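Local coordinates for CPI (PDB 4IT7), which probably inhibits cysteine proteases, in the manner of cystatins, at residues Q20-K25 and T56-E61. Residues are numbered along the deposited sequence; the frame is centred on the assembly and turned at random.
Sequences QALAGK and TNTVLE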
ATOM      1  N   GLN A  20      -0.862   9.455   0.874  1.00 41.31           N
ATOM      2  CA  GLN A  20      -1.938   8.865   0.094  1.00 42.95           C
ATOM      3  C   GLN A  20      -1.480   8.303  -1.292  1.00 42.79           C
ATOM      4  O   GLN A  20      -1.720   7.127  -1.604  1.00 46.45           O
ATOM      5  CB  GLN A  20      -3.070   9.877  -0.064  1.00 45.31           C
ATOM      6  CG  GLN A  20      -3.870  10.120   1.232  1.00 51.35           C
ATOM      7  CD  GLN A  20      -4.676   8.905   1.724  1.00 49.37           C
ATOM      8  OE1 GLN A  20      -5.295   8.199   0.940  1.00 54.27           O
ATOM      9  NE2 GLN A  20      -4.681   8.679   3.034  1.00 48.88           N
ATOM     10  N   ALA A  21      -0.810   9.139  -2.090  1.00 43.33           N
ATOM     11  CA  ALA A  21      -0.186   8.747  -3.380  1.00 40.59           C
ATOM     12  C   ALA A  21       0.650   7.511  -3.198  1.00 42.34           C
ATOM     13  O   ALA A  21       0.476   6.529  -3.926  1.00 43.20           O
ATOM     14  CB  ALA A  21       0.690   9.875  -3.913  1.00 44.78           C
ATOM     15  N   LEU A  22       1.534   7.531  -2.202  1.00 31.96           N
ATOM     16  CA  LEU A  22       2.353   6.363  -1.967  1.00 35.99           C
ATOM     17  C   LEU A  22       1.547   5.086  -1.622  1.00 37.15           C
ATOM     18  O   LEU A  22       1.884   3.998  -2.136  1.00 31.30           O
ATOM     19  CB  LEU A  22       3.405   6.608  -0.883  1.00 37.92           C
ATOM     20  CG  LEU A  22       4.612   7.529  -1.089  1.00 38.10           C
ATOM     21  CD1 LEU A  22       5.519   7.392   0.121  1.00 34.71           C
ATOM     22  CD2 LEU A  22       5.375   7.378  -2.404  1.00 34.62           C
ATOM     23  N   ALA A  23       0.516   5.207  -0.758  1.00 37.16           N
ATOM     24  CA  ALA A  23      -0.359   4.047  -0.408  1.00 34.36           C
ATOM     25  C   ALA A  23      -0.996   3.484  -1.706  1.00 30.59           C
ATOM     26  O   ALA A  23      -1.047   2.294  -1.899  1.00 35.09           O
ATOM     27  CB  ALA A  23      -1.426   4.433   0.618  1.00 33.33           C
ATOM     28  N   GLY A  24      -1.414   4.376  -2.594  1.00 29.89           N
ATOM     29  CA  GLY A  24      -2.053   4.013  -3.828  1.00 32.53           C
ATOM     30  C   GLY A  24      -1.121   3.155  -4.639  1.00 34.08           C
ATOM     31  O   GLY A  24      -1.529   2.159  -5.211  1.00 36.30           O
ATOM     32  N   LYS A  25       0.143   3.548  -4.668  1.00 33.08           N
ATOM     33  CA  LYS A  25       1.122   2.850  -5.469  1.00 32.96           C
ATOM     34  C   LYS A  25       1.433   1.539  -4.806  1.00 32.69           C
ATOM     35  O   LYS A  25       1.657   0.533  -5.517  1.00 30.28           O
ATOM     36  CB  LYS A  25       2.399   3.673  -5.699  1.00 34.26           C
ATOM     37  CG  LYS A  25       2.277   4.780  -6.748  1.00 41.70           C
ATOM     38  CD  LYS A  25       3.617   5.515  -7.021  1.00 45.39           C
ATOM     39  CE  LYS A  25       3.885   6.606  -5.987  1.00 51.36           C
ATOM     40  NZ  LYS A  25       5.170   7.396  -6.156  1.00 46.28           N
ATOM     41  N   THR A  56      14.776   8.820   1.485  1.00 39.90           N
ATOM     42  CA  THR A  56      13.607   8.704   2.369  1.00 38.97           C
ATOM     43  C   THR A  56      13.077   7.280   2.370  1.00 46.41           C
ATOM     44  O   THR A  56      12.820   6.692   1.296  1.00 39.73           O
ATOM     45  CB  THR A  56      12.468   9.608   1.898  1.00 41.72           C
ATOM     46  OG1 THR A  56      12.974  10.940   1.695  1.00 47.69           O
ATOM     47  CG2 THR A  56      11.354   9.624   2.931  1.00 41.00           C
ATOM     48  N   ASN A  57      12.938   6.721   3.573  1.00 43.74           N
ATOM     49  CA  ASN A  57      12.239   5.476   3.768  1.00 41.13           C
ATOM     50  C   ASN A  57      10.925   5.649   4.514  1.00 43.62           C
ATOM     51  O   ASN A  57      10.898   6.012   5.699  1.00 46.17           O
ATOM     52  CB  ASN A  57      13.118   4.432   4.470  1.00 37.11           C
ATOM     53  CG  ASN A  57      12.543   3.030   4.337  1.00 43.37           C
ATOM     54  OD1 ASN A  57      11.854   2.684   3.354  1.00 44.71           O
ATOM     55  ND2 ASN A  57      12.810   2.218   5.315  1.00 47.71           N
ATOM     56  N   THR A  58       9.833   5.383   3.807  1.00 42.71           N
ATOM     57  CA  THR A  58       8.493   5.462   4.356  1.00 42.18           C
ATOM     58  C   THR A  58       7.879   4.076   4.600  1.00 42.31           C
ATOM     59  O   THR A  58       7.794   3.274   3.666  1.00 48.21           O
ATOM     60  CB  THR A  58       7.565   6.207   3.392  1.00 44.23           C
ATOM     61  OG1 THR A  58       8.109   7.500   3.091  1.00 43.23           O
ATOM     62  CG2 THR A  58       6.161   6.325   4.002  1.00 34.67           C
ATOM     63  N   VAL A  59       7.441   3.802   5.825  1.00 39.58           N
ATOM     64  CA  VAL A  59       6.819   2.512   6.137  1.00 38.74           C
ATOM     65  C   VAL A  59       5.353   2.790   6.415  1.00 42.65           C
ATOM     66  O   VAL A  59       5.004   3.668   7.235  1.00 41.98           O
ATOM     67  CB  VAL A  59       7.484   1.732   7.296  1.00 40.18           C
ATOM     68  CG1 VAL A  59       6.656   0.472   7.629  1.00 42.97           C
ATOM     69  CG2 VAL A  59       8.910   1.331   6.951  1.00 41.66           C
ATOM     70  N   LEU A  60       4.513   2.084   5.670  1.00 39.40           N
ATOM     71  CA  LEU A  60       3.077   2.229   5.765  1.00 40.58           C
ATOM     72  C   LEU A  60       2.472   0.926   6.219  1.00 39.18           C
ATOM     73  O   LEU A  60       2.978  -0.150   5.883  1.00 39.41           O
ATOM     74  CB  LEU A  60       2.439   2.631   4.404  1.00 36.05           C
ATOM     75  CG  LEU A  60       3.019   3.774   3.575  1.00 35.72           C
ATOM     76  CD1 LEU A  60       2.349   3.822   2.217  1.00 31.56           C
ATOM     77  CD2 LEU A  60       2.858   5.106   4.300  1.00 35.20           C
ATOM     78  N   GLU A  61       1.397   1.045   7.002  1.00 38.40           N
ATOM     79  CA  GLU A  61       0.549  -0.085   7.289  1.00 37.49           C
ATOM     80  C   GLU A  61      -0.761   0.239   6.654  1.00 37.01           C
ATOM     81  O   GLU A  61      -1.362   1.253   6.965  1.00 35.03           O
ATOM     82  CB  GLU A  61       0.311  -0.237   8.766  1.00 41.39           C
ATOM     83  CG  GLU A  61       1.379  -0.974   9.543  1.00 48.09           C
ATOM     84  CD  GLU A  61       1.009  -0.981  11.028  1.00 56.04           C
ATOM     85  OE1 GLU A  61       0.880   0.109  11.620  1.00 54.82           O
ATOM     86  OE2 GLU A  61       0.798  -2.063  11.601  1.00 56.37           O
TER
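The flat group at this contact is the peptide joining Leu22 to Ala23, and one methyl of Leu60 lies on its strand-facing side. Leu60 CD1 is 3.8 Å from Ala23 N and 4.1 Å from Leu22 C; it stands 3.7 Å above the plane through Leu22 C, Leu22 O and Ala23 N, so it rests over the face, nearly above the nitrogen, rather than at an edge. The opposite face looks into the helix. Leu60 CB points toward the helix, and with CD1 anti to CA (chi2 172°) this methyl is the one carried farthest out, to the helix backbone. Leu60 CD1 also meets Ala23 CB at 4.1 Å, so it touches both backbone and side chain of Ala23.

Two residues back along the strand, on the same helix-facing side, Thr58 meets Leu22 tip to tip. Leu22 CD1 lies 3.9 Å from Thr58 OG1 and 4.1 Å from Thr58 CG2, so it touches both branches; these are van der Waals contacts. The four touching residues are buried, yet the segments hide just 134 Å² together, a small, mostly apolar patch that includes the Thr58 hydroxyl.

The segment axes approach to 9.9 Å and cross at -69°, placing the helix across the strand, as in the cystatin fold, where a long helix is wrapped by an antiparallel sheet. Ile19 of helix 17-33 also touches Thr58 and Leu60. Val45 of strand 38-51 meets Ala23, and Ile94 of strand 88-97 meets Leu22. Backbone hydrogen bonds of Thr58 with Ile94, Leu60 with Val92 and, on the other side, Val59 with Lys49 tie strand 56-70 into the sheet.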